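Side-chain contacts in G-protein alpha subunit Galpha7 (PDB 6NE6), which probably binds and hydrolyses GTP as the alpha subunit of a heterotrimeric G protein, relaying signals from membrane receptors inside the cell: residues M119-R122 with N123-Q126; V203-L206 with S207-D210; S218-R221 with M222-S225; G260-L263 with A264-F267. One frame throughout, in Å; residues are numbered along the deposited sequence.

Overall arrangement
The four contacts come in series along one chain: 119-126, 203-210, 218-225, then 260-267. Contact 1 lies at the end of helix 113-120, and contact 2 where central strand 199-205 runs out of the mixed six-stranded sheet. The connection from that strand leads to contact 3, at the start of helix 221-235; contact 4 belongs to the loop between helices 250-258 and 277-291. Centres of contacts 2 and 3 are about 9 Å apart, the other pairs about 13 to 16 Å. Contact 2 touches the three others, through Asp210 to Asn123, Phe209 to Asn220 and Asp210 to Ser261, so loops distant in sequence meet beyond the C-terminal end of strand 199-205 in this P-loop NTPase-clan protein.

Contact 1: residues M119-R122 with N123-Q126; sequences MARR and NEFQ. With EDO (1,2-ethanediol), chain D.
Arg121 and Glu124 close a salt bridge over the turn that ends helix 113-120. The guanidinium comes side-on, giving NE and NH2 to separate carboxylate oxygens: Arg121 NE to Glu124 OE2 is 2.7 Å and Arg121 NH2 to Glu124 OE1 is 2.9 Å. The two planes stand 53° apart, so the grip is twisted: OE1 receives NH2 on its syn lone pair, whereas NE reaches OE2 from above the carboxylate plane. A bend at chi3 (68°) turns the otherwise extended arginine back toward Glu124. Both residues lie toward the solvent side, with Arg121 exposed and Glu124 partly so.

The tight side is backbone and ring. Glu124 N donates to Arg121 O at 2.9 Å, and Phe125 N to Arg122 O at 3.0 Å; these successive i to i+3 bonds mark a short 3-10 turn by which the chain leaves the helix and enters the loop before helix 131-136. Phe125 is buried, its ring packing on Val59 and Ala63 of helix 39-66. Its CD2 lies 3.3 Å from Arg121 O, which approaches obliquely, and CB of Glu124 sits over one face, offset toward the rim.

Asn123 extends the polar network beyond the turn. A water bridges its OD1 to Ala120 O, at 2.7 Å from Asn123 OD1, while ND2 bonds to Asp210 O. On the exposed flank, Arg122 NH1 folds back to Met119 O at 3.0 Å, meeting that oxygen from above its carbonyl plane.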
loop_
_atom_site.group_PDB
_atom_site.type_symbol
_atom_site.label_atom_id
_atom_site.label_comp_id
_atom_site.label_asym_id
_atom_site.label_seq_id
_atom_site.Cartn_x
_atom_site.Cartn_y
_atom_site.Cartn_z
ATOM N N MET A 119 -11.204 14.725 7.318
ATOM C CA MET A 119 -11.143 13.551 6.449
ATOM C C MET A 119 -11.360 13.918 4.983
ATOM O O MET A 119 -10.765 13.291 4.092
ATOM C CB MET A 119 -12.173 12.508 6.899
ATOM C CG MET A 119 -12.033 11.171 6.200
ATOM S SD MET A 119 -10.432 10.428 6.607
ATOM C CE MET A 119 -10.563 8.851 5.829
ATOM N N ALA A 120 -12.197 14.928 4.705
ATOM C CA ALA A 120 -12.372 15.373 3.327
ATOM C C ALA A 120 -11.080 15.938 2.751
ATOM O O ALA A 120 -10.900 15.961 1.525
ATOM C CB ALA A 120 -13.486 16.424 3.252
ATOM N N ARG A 121 -10.177 16.390 3.607
ATOM C CA ARG A 121 -8.873 16.890 3.196
ATOM C C ARG A 121 -7.764 15.889 3.518
ATOM O O ARG A 121 -6.622 16.276 3.763
ATOM C CB ARG A 121 -8.614 18.238 3.858
ATOM C CG ARG A 121 -9.556 19.315 3.313
ATOM C CD ARG A 121 -9.401 20.646 4.026
ATOM N NE ARG A 121 -8.113 21.257 3.729
ATOM C CZ ARG A 121 -7.803 22.520 4.011
ATOM N NH1 ARG A 121 -8.700 23.315 4.599
ATOM N NH2 ARG A 121 -6.598 22.984 3.704
ATOM N N ARG A 122 -8.085 14.593 3.484
ATOM C CA ARG A 122 -7.163 13.591 4.014
ATOM C C ARG A 122 -5.856 13.508 3.233
ATOM O O ARG A 122 -4.842 13.080 3.798
ATOM C CB ARG A 122 -7.835 12.223 4.045
ATOM C CG ARG A 122 -8.365 11.751 2.729
ATOM C CD ARG A 122 -9.200 10.506 2.980
ATOM N NE ARG A 122 -9.902 10.027 1.796
ATOM C CZ ARG A 122 -11.132 10.396 1.452
ATOM N NH1 ARG A 122 -11.805 11.266 2.194
ATOM N NH2 ARG A 122 -11.690 9.897 0.356
ATOM N N ASN A 123 -5.854 13.885 1.947
ATOM C CA ASN A 123 -4.602 13.885 1.188
ATOM C C ASN A 123 -3.559 14.814 1.792
ATOM O O ASN A 123 -2.360 14.644 1.526
ATOM C CB ASN A 123 -4.842 14.291 -0.264
ATOM C CG ASN A 123 -5.347 15.707 -0.392
ATOM O OD1 ASN A 123 -6.473 16.008 0.010
ATOM N ND2 ASN A 123 -4.526 16.593 -0.948
ATOM N N GLU A 124 -3.992 15.798 2.580
ATOM C CA GLU A 124 -3.097 16.764 3.197
ATOM C C GLU A 124 -2.439 16.229 4.456
ATOM O O GLU A 124 -1.501 16.865 4.952
ATOM C CB GLU A 124 -3.866 18.051 3.514
ATOM C CG GLU A 124 -4.475 18.723 2.279
ATOM C CD GLU A 124 -5.203 20.021 2.617
ATOM O OE1 GLU A 124 -4.712 20.772 3.485
ATOM O OE2 GLU A 124 -6.272 20.287 2.020
ATOM N N PHE A 125 -2.887 15.075 4.956
ATOM C CA PHE A 125 -2.477 14.532 6.243
ATOM C C PHE A 125 -2.012 13.090 6.082
ATOM O O PHE A 125 -2.187 12.458 5.032
ATOM C CB PHE A 125 -3.621 14.634 7.261
ATOM C CG PHE A 125 -4.189 16.013 7.365
ATOM C CD1 PHE A 125 -3.464 17.025 7.985
ATOM C CD2 PHE A 125 -5.435 16.313 6.830
ATOM C CE1 PHE A 125 -3.966 18.307 8.076
ATOM C CE2 PHE A 125 -5.943 17.607 6.917
ATOM C CZ PHE A 125 -5.206 18.600 7.540
ATOM N N GLN A 126 -1.411 12.563 7.146
ATOM C CA GLN A 126 -0.786 11.244 7.102
ATOM C C GLN A 126 -1.766 10.197 7.636
ATOM O O GLN A 126 -1.629 9.646 8.724
ATOM C CB GLN A 126 0.533 11.262 7.872
ATOM C CG GLN A 126 1.548 12.279 7.328
ATOM C CD GLN A 126 1.943 12.010 5.876
ATOM O OE1 GLN A 126 2.206 10.866 5.483
ATOM N NE2 GLN A 126 1.965 13.066 5.070
HETATM C C1 EDO D . 0.451 6.273 5.075
HETATM O O1 EDO D . 1.572 6.518 4.213
HETATM C C2 EDO D . 0.362 7.386 6.112
HETATM O O2 EDO D . 0.153 8.631 5.435
HETATM O O HOH W 1 -8.553 14.384 0.290
#

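Contact 2: residues V203-L206 with S207-D210; sequences VCSL and SEFD
This is a buried turn contact at the C-terminal end of strand 199-205, where the chain leaves the central parallel part of the sheet in a P-loop NTPase-type fold and starts toward helix 221-235. Ser205, the last strand residue, directs its side chain into the turn. With OG anti to the backbone N (chi1 171°), the hydroxyl oxygen is brought to the backbone N of Ser207: Ser207 N donates to Ser205 OG at 3.1 Å, a weak bond with an angle of 127°. Ser207 OG is 3.0 Å from Ser205 OG, placing the two hydroxyls side by side.

Glu208 runs extended alongside Ser205, its chi1 of 70° setting CG between its own backbone N and carbonyl carbon. Its CG is 3.4 Å from Ser205 O, and CB is 3.7 Å from Ser205 OG, so its aliphatic part covers the serine while its carboxylate extends past it. Two waters link the carboxylate to the Ser205 backbone. One donates to both Ser205 O and Glu208 OE2; the other accepts from Ser205 N and donates weakly to Glu208 OE1. In the conformer given, OE2 also meets Ser225 OG of helix 221-235.

Farther along, Phe209 packs against Ile257 and Met222, and Leu206 O meets its ring at the edge, in plane, 3.6 Å from Phe209 CD1.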
loop_
_atom_site.group_PDB
_atom_site.type_symbol
_atom_site.label_atom_id
_atom_site.label_comp_id
_atom_site.label_asym_id
_atom_site.label_seq_id
_atom_site.Cartn_x
_atom_site.Cartn_y
_atom_site.Cartn_z
ATOM N N VAL A 203 6.847 -1.047 -7.911
ATOM C CA VAL A 203 5.472 -0.636 -7.620
ATOM C C VAL A 203 5.468 0.813 -7.156
ATOM O O VAL A 203 6.167 1.163 -6.191
ATOM C CB VAL A 203 4.836 -1.532 -6.549
ATOM C CG1 VAL A 203 3.368 -1.141 -6.341
ATOM C CG2 VAL A 203 4.974 -3.008 -6.925
ATOM N N CYS A 204 4.659 1.645 -7.824
ATOM C CA CYS A 204 4.502 3.051 -7.476
ATOM C C CYS A 204 3.028 3.351 -7.334
ATOM O O CYS A 204 2.208 2.814 -8.083
ATOM C CB CYS A 204 5.089 3.983 -8.537
ATOM S SG CYS A 204 6.893 3.893 -8.641
ATOM N N SER A 205 2.694 4.218 -6.381
ATOM C CA SER A 205 1.300 4.600 -6.189
ATOM C C SER A 205 0.879 5.660 -7.201
ATOM O O SER A 205 1.512 6.714 -7.309
ATOM C CB SER A 205 1.088 5.119 -4.767
ATOM O OG SER A 205 -0.209 5.691 -4.647
ATOM N N LEU A 206 -0.210 5.384 -7.931
ATOM C CA LEU A 206 -0.820 6.404 -8.778
ATOM C C LEU A 206 -1.560 7.444 -7.946
ATOM O O LEU A 206 -1.707 8.594 -8.366
ATOM C CB LEU A 206 -1.780 5.734 -9.754
ATOM C CG LEU A 206 -2.162 6.371 -11.085
ATOM C CD1 LEU A 206 -0.925 6.741 -11.883
ATOM C CD2 LEU A 206 -3.033 5.382 -11.853
ATOM N N SER A 207 -2.049 7.058 -6.778
ATOM C CA SER A 207 -2.948 7.932 -6.037
ATOM C C SER A 207 -2.214 8.958 -5.186
ATOM O O SER A 207 -2.880 9.848 -4.640
ATOM C CB SER A 207 -3.876 7.104 -5.149
ATOM O OG SER A 207 -3.119 6.328 -4.234
ATOM N N GLU A 208 -0.880 8.863 -5.070
ATOM C CA GLU A 208 -0.119 9.727 -4.163
ATOM C C GLU A 208 0.209 11.088 -4.777
ATOM O O GLU A 208 0.985 11.840 -4.175
ATOM C CB GLU A 208 1.182 9.040 -3.721
ATOM C CG GLU A 208 2.220 8.893 -4.825
ATOM C CD GLU A 208 3.479 8.171 -4.383
ATOM O OE1 GLU A 208 3.542 7.698 -3.227
ATOM O OE2 GLU A 208 4.415 8.094 -5.209
ATOM N N PHE A 209 -0.371 11.421 -5.940
ATOM C CA PHE A 209 -0.012 12.664 -6.616
ATOM C C PHE A 209 -0.336 13.901 -5.779
ATOM O O PHE A 209 0.258 14.958 -6.010
ATOM C CB PHE A 209 -0.715 12.756 -7.982
ATOM C CG PHE A 209 -2.203 12.990 -7.909
ATOM C CD1 PHE A 209 -3.086 11.918 -7.905
ATOM C CD2 PHE A 209 -2.732 14.289 -7.872
ATOM C CE1 PHE A 209 -4.459 12.120 -7.854
ATOM C CE2 PHE A 209 -4.102 14.502 -7.824
ATOM C CZ PHE A 209 -4.973 13.427 -7.815
ATOM N N ASP A 210 -1.263 13.801 -4.830
ATOM C CA ASP A 210 -1.677 14.965 -4.048
ATOM C C ASP A 210 -1.303 14.819 -2.576
ATOM O O ASP A 210 -1.901 15.475 -1.720
ATOM C CB ASP A 210 -3.178 15.241 -4.219
ATOM C CG ASP A 210 -4.061 14.102 -3.710
ATOM O OD1 ASP A 210 -3.524 13.090 -3.223
ATOM O OD2 ASP A 210 -5.307 14.211 -3.791
HETATM O O HOH W 2 3.893 7.853 -7.879
HETATM O O HOH W 3 4.797 4.913 -4.387
#

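Contact 3: residues S218-R221 with M222-S225; sequences STNR and MKES. With EDO (1,2-ethanediol), chain D; EDO (1,2-ethanediol), chain H.
Asn220 reaches over the first turn of helix 221-235 as its N-cap. Its CB rests near the aliphatic part of Lys223, 4.0 Å from Lys223 CG. A chi1 of 176° swings the amide away from its own N and back over the helix start, where Asn220 CG lies 3.8 Å from Met222 N. OD1 accepts from Lys223 N at 2.9 Å; the N-H...O angle is 160°, and the donor lies in the carbonyl plane on a lone pair. The same oxygen is 3.4 Å from Met222 CB. With OD1 held by Lys223 N and ND2 by Phe209 O, the rotation of the amide is set from both ends.

Regular helix bonds begin at once: Glu224 N to Asn220 O at 3.0 Å and Ser225 N to Arg221 O at 2.9 Å. Before the cap, Thr219 CG2 crosses the Glu224 chain, 3.9 Å from Glu224 OE1.

Arg221 leads away, extended from CG to NE, and its guanidinium meets a 1,2-ethanediol, probably from the crystallisation liquor, near its plane. NE bonds to Lys212 O and NH1 forms a salt bridge with Asp19. The capping oxygen thus satisfies an N-H of the first turn and would probably add favourable charge interaction at the positive end of the helix dipole.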
loop_
_atom_site.group_PDB
_atom_site.type_symbol
_atom_site.label_atom_id
_atom_site.label_comp_id
_atom_site.label_asym_id
_atom_site.label_seq_id
_atom_site.Cartn_x
_atom_site.Cartn_y
_atom_site.Cartn_z
ATOM N N SER A 218 7.397 19.382 2.956
ATOM C CA SER A 218 6.543 19.791 1.845
ATOM C C SER A 218 6.759 18.965 0.584
ATOM O O SER A 218 6.060 19.189 -0.409
ATOM C CB SER A 218 6.757 21.279 1.527
ATOM O OG SER A 218 6.215 22.102 2.554
ATOM N N THR A 219 7.690 18.014 0.596
ATOM C CA THR A 219 7.983 17.235 -0.607
ATOM C C THR A 219 6.763 16.427 -1.032
ATOM O O THR A 219 6.125 15.763 -0.212
ATOM C CB THR A 219 9.169 16.303 -0.358
ATOM O OG1 THR A 219 10.307 17.067 0.067
ATOM C CG2 THR A 219 9.533 15.534 -1.633
ATOM N N ASN A 220 6.424 16.509 -2.317
ATOM C CA ASN A 220 5.309 15.753 -2.863
ATOM C C ASN A 220 5.704 14.296 -3.068
ATOM O O ASN A 220 6.795 14.004 -3.562
ATOM C CB ASN A 220 4.873 16.375 -4.188
ATOM C CG ASN A 220 3.788 15.580 -4.871
ATOM O OD1 ASN A 220 4.066 14.715 -5.701
ATOM N ND2 ASN A 220 2.537 15.871 -4.526
ATOM N N ARG A 221 4.791 13.374 -2.717
ATOM C CA ARG A 221 5.119 11.948 -2.772
ATOM C C ARG A 221 5.415 11.484 -4.195
ATOM O O ARG A 221 6.335 10.689 -4.415
ATOM C CB ARG A 221 3.982 11.105 -2.196
ATOM C CG ARG A 221 3.888 11.146 -0.679
ATOM C CD ARG A 221 3.027 9.995 -0.150
ATOM N NE ARG A 221 2.871 10.092 1.309
ATOM C CZ ARG A 221 2.337 9.139 2.064
ATOM N NH1 ARG A 221 1.915 8.010 1.504
ATOM N NH2 ARG A 221 2.239 9.310 3.379
ATOM N N MET A 222 4.605 11.914 -5.167
ATOM C CA MET A 222 4.825 11.445 -6.529
ATOM C C MET A 222 6.095 12.036 -7.122
ATOM O O MET A 222 6.821 11.347 -7.851
ATOM C CB MET A 222 3.612 11.764 -7.406
ATOM C CG MET A 222 3.744 11.176 -8.804
ATOM S SD MET A 222 2.219 11.248 -9.760
ATOM C CE MET A 222 1.329 9.861 -9.057
ATOM N N LYS A 223 6.389 13.308 -6.823
ATOM C CA LYS A 223 7.651 13.880 -7.288
ATOM C C LYS A 223 8.833 13.126 -6.711
ATOM O O LYS A 223 9.828 12.887 -7.410
ATOM C CB LYS A 223 7.735 15.363 -6.939
ATOM C CG LYS A 223 6.745 16.180 -7.750
ATOM C CD LYS A 223 6.865 17.660 -7.482
ATOM C CE LYS A 223 5.866 18.408 -8.344
ATOM N NZ LYS A 223 5.909 19.866 -8.067
ATOM N N GLU A 224 8.735 12.715 -5.444
ATOM C CA GLU A 224 9.833 11.971 -4.838
ATOM C C GLU A 224 9.946 10.582 -5.458
ATOM O O GLU A 224 11.056 10.114 -5.746
ATOM C CB GLU A 224 9.637 11.901 -3.324
ATOM C CG GLU A 224 10.663 11.064 -2.564
ATOM C CD GLU A 224 12.048 11.687 -2.552
ATOM O OE1 GLU A 224 12.178 12.890 -2.875
ATOM O OE2 GLU A 224 13.010 10.965 -2.213
ATOM N N SER A 225 8.806 9.925 -5.695
ATOM C CA SER A 225 8.832 8.594 -6.295
ATOM C C SER A 225 9.393 8.635 -7.710
ATOM O O SER A 225 10.146 7.741 -8.108
ATOM C CB SER A 225 7.431 7.983 -6.302
ATOM O OG SER A 225 6.951 7.780 -4.984
HETATM C C1 EDO D . 0.451 6.273 5.075
HETATM O O1 EDO D . 1.572 6.518 4.213
HETATM C C2 EDO D . 0.362 7.386 6.112
HETATM O O2 EDO D . 0.153 8.631 5.435
HETATM C C1 EDO H . 5.182 21.580 7.338
HETATM O O1 EDO H . 5.045 23.007 7.363
HETATM C C2 EDO H . 5.460 21.130 5.910
HETATM O O2 EDO H . 6.620 21.810 5.416
#

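Contact 4: residues G260-L263 with A264-F267; sequences GSRL and ADTF
A short helical turn in the loop between helices 250-258 and 277-291 carries this contact, just after the Schellman motif in which Gly260, with positive phi, ends the preceding helix. Arg262 and Asp265 meet across the turn: Arg262 NH1 to Asp265 OD1 is a 2.9 Å salt bridge. The carboxylate oxygen lies at the guanidinium edge, yet the planes are 77° apart, and the link is made by NH1 alone, not by a two-nitrogen grip. The arginine bends at chi3 (59°) to get there, and its NE has a second carboxylate partner, Glu274. A water joins Arg262 N to Asp265 OD2, adding a water-mediated link.

Leu263 and Phe267 form the buried side. Leu263 CD1 meets the edge of the phenyl ring, 3.7 Å from Phe267 CD2, while Thr266 CG2 sits over one face, offset toward the rim. Met222 of helix 221-235 and Phe283 of helix 277-291 also pack on that ring. Leu263 O accepts twice, from Thr266 N at 2.9 Å and from Phe267 N at 2.9 Å; only the second donor lies in the carbonyl plane. Asp265 N bonds to Arg262 O at 3.1 Å. Together, the two successive i to i+3 bonds and the final i to i+4 bond at Leu263 O are characteristic of a single, isolated helical turn within a loop.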
loop_
_atom_site.group_PDB
_atom_site.type_symbol
_atom_site.label_atom_id
_atom_site.label_comp_id
_atom_site.label_asym_id
_atom_site.label_seq_id
_atom_site.Cartn_x
_atom_site.Cartn_y
_atom_site.Cartn_z
ATOM N N GLY A 260 -12.469 15.717 -7.672
ATOM C CA GLY A 260 -12.028 17.093 -7.777
ATOM C C GLY A 260 -10.603 17.394 -7.351
ATOM O O GLY A 260 -10.243 18.571 -7.295
ATOM N N SER A 261 -9.779 16.389 -7.040
ATOM C CA SER A 261 -8.367 16.639 -6.765
ATOM C C SER A 261 -7.627 16.755 -8.094
ATOM O O SER A 261 -7.599 15.797 -8.870
ATOM C CB SER A 261 -7.765 15.520 -5.912
ATOM O OG SER A 261 -6.437 15.877 -5.510
ATOM N N ARG A 262 -7.036 17.921 -8.360
ATOM C CA ARG A 262 -6.548 18.247 -9.699
ATOM C C ARG A 262 -5.079 17.879 -9.846
ATOM O O ARG A 262 -4.246 18.299 -9.039
ATOM C CB ARG A 262 -6.730 19.738 -9.988
ATOM C CG ARG A 262 -8.161 20.240 -9.824
ATOM C CD ARG A 262 -8.259 21.738 -10.093
ATOM N NE ARG A 262 -7.802 22.082 -11.435
ATOM C CZ ARG A 262 -6.737 22.836 -11.701
ATOM N NH1 ARG A 262 -6.009 23.349 -10.713
ATOM N NH2 ARG A 262 -6.402 23.087 -12.961
ATOM N N LEU A 263 -4.760 17.109 -10.885
ATOM C CA LEU A 263 -3.362 16.748 -11.108
ATOM C C LEU A 263 -2.507 17.995 -11.314
ATOM O O LEU A 263 -1.364 18.053 -10.847
ATOM C CB LEU A 263 -3.246 15.818 -12.312
ATOM C CG LEU A 263 -1.850 15.294 -12.618
ATOM C CD1 LEU A 263 -1.336 14.491 -11.417
ATOM C CD2 LEU A 263 -1.899 14.423 -13.884
ATOM N N ALA A 264 -3.060 19.012 -11.984
ATOM C CA ALA A 264 -2.310 20.222 -12.308
ATOM C C ALA A 264 -1.912 21.027 -11.078
ATOM O O ALA A 264 -1.021 21.882 -11.180
ATOM C CB ALA A 264 -3.119 21.108 -13.257
ATOM N N ASP A 265 -2.558 20.796 -9.931
ATOM C CA ASP A 265 -2.144 21.456 -8.700
ATOM C C ASP A 265 -0.829 20.907 -8.167
ATOM O O ASP A 265 -0.193 21.566 -7.336
ATOM C CB ASP A 265 -3.237 21.337 -7.635
ATOM C CG ASP A 265 -4.357 22.345 -7.837
ATOM O OD1 ASP A 265 -4.111 23.388 -8.481
ATOM O OD2 ASP A 265 -5.481 22.108 -7.350
ATOM N N THR A 266 -0.422 19.716 -8.606
ATOM C CA THR A 266 0.906 19.168 -8.357
ATOM C C THR A 266 1.843 19.322 -9.546
ATOM O O THR A 266 3.011 19.669 -9.366
ATOM C CB THR A 266 0.825 17.679 -8.015
ATOM O OG1 THR A 266 -0.064 17.487 -6.910
ATOM C CG2 THR A 266 2.223 17.143 -7.668
ATOM N N PHE A 267 1.369 19.023 -10.753
ATOM C CA PHE A 267 2.202 19.035 -11.957
ATOM C C PHE A 267 1.674 20.094 -12.918
ATOM O O PHE A 267 0.750 19.837 -13.700
ATOM C CB PHE A 267 2.230 17.653 -12.603
ATOM C CG PHE A 267 2.889 16.607 -11.747
ATOM C CD1 PHE A 267 4.269 16.500 -11.709
ATOM C CD2 PHE A 267 2.130 15.744 -10.972
ATOM C CE1 PHE A 267 4.878 15.555 -10.921
ATOM C CE2 PHE A 267 2.740 14.795 -10.185
ATOM C CZ PHE A 267 4.117 14.707 -10.155
HETATM O O HOH W 4 -6.609 19.926 -6.417
HETATM O O HOH W 5 -2.779 17.800 -6.898
#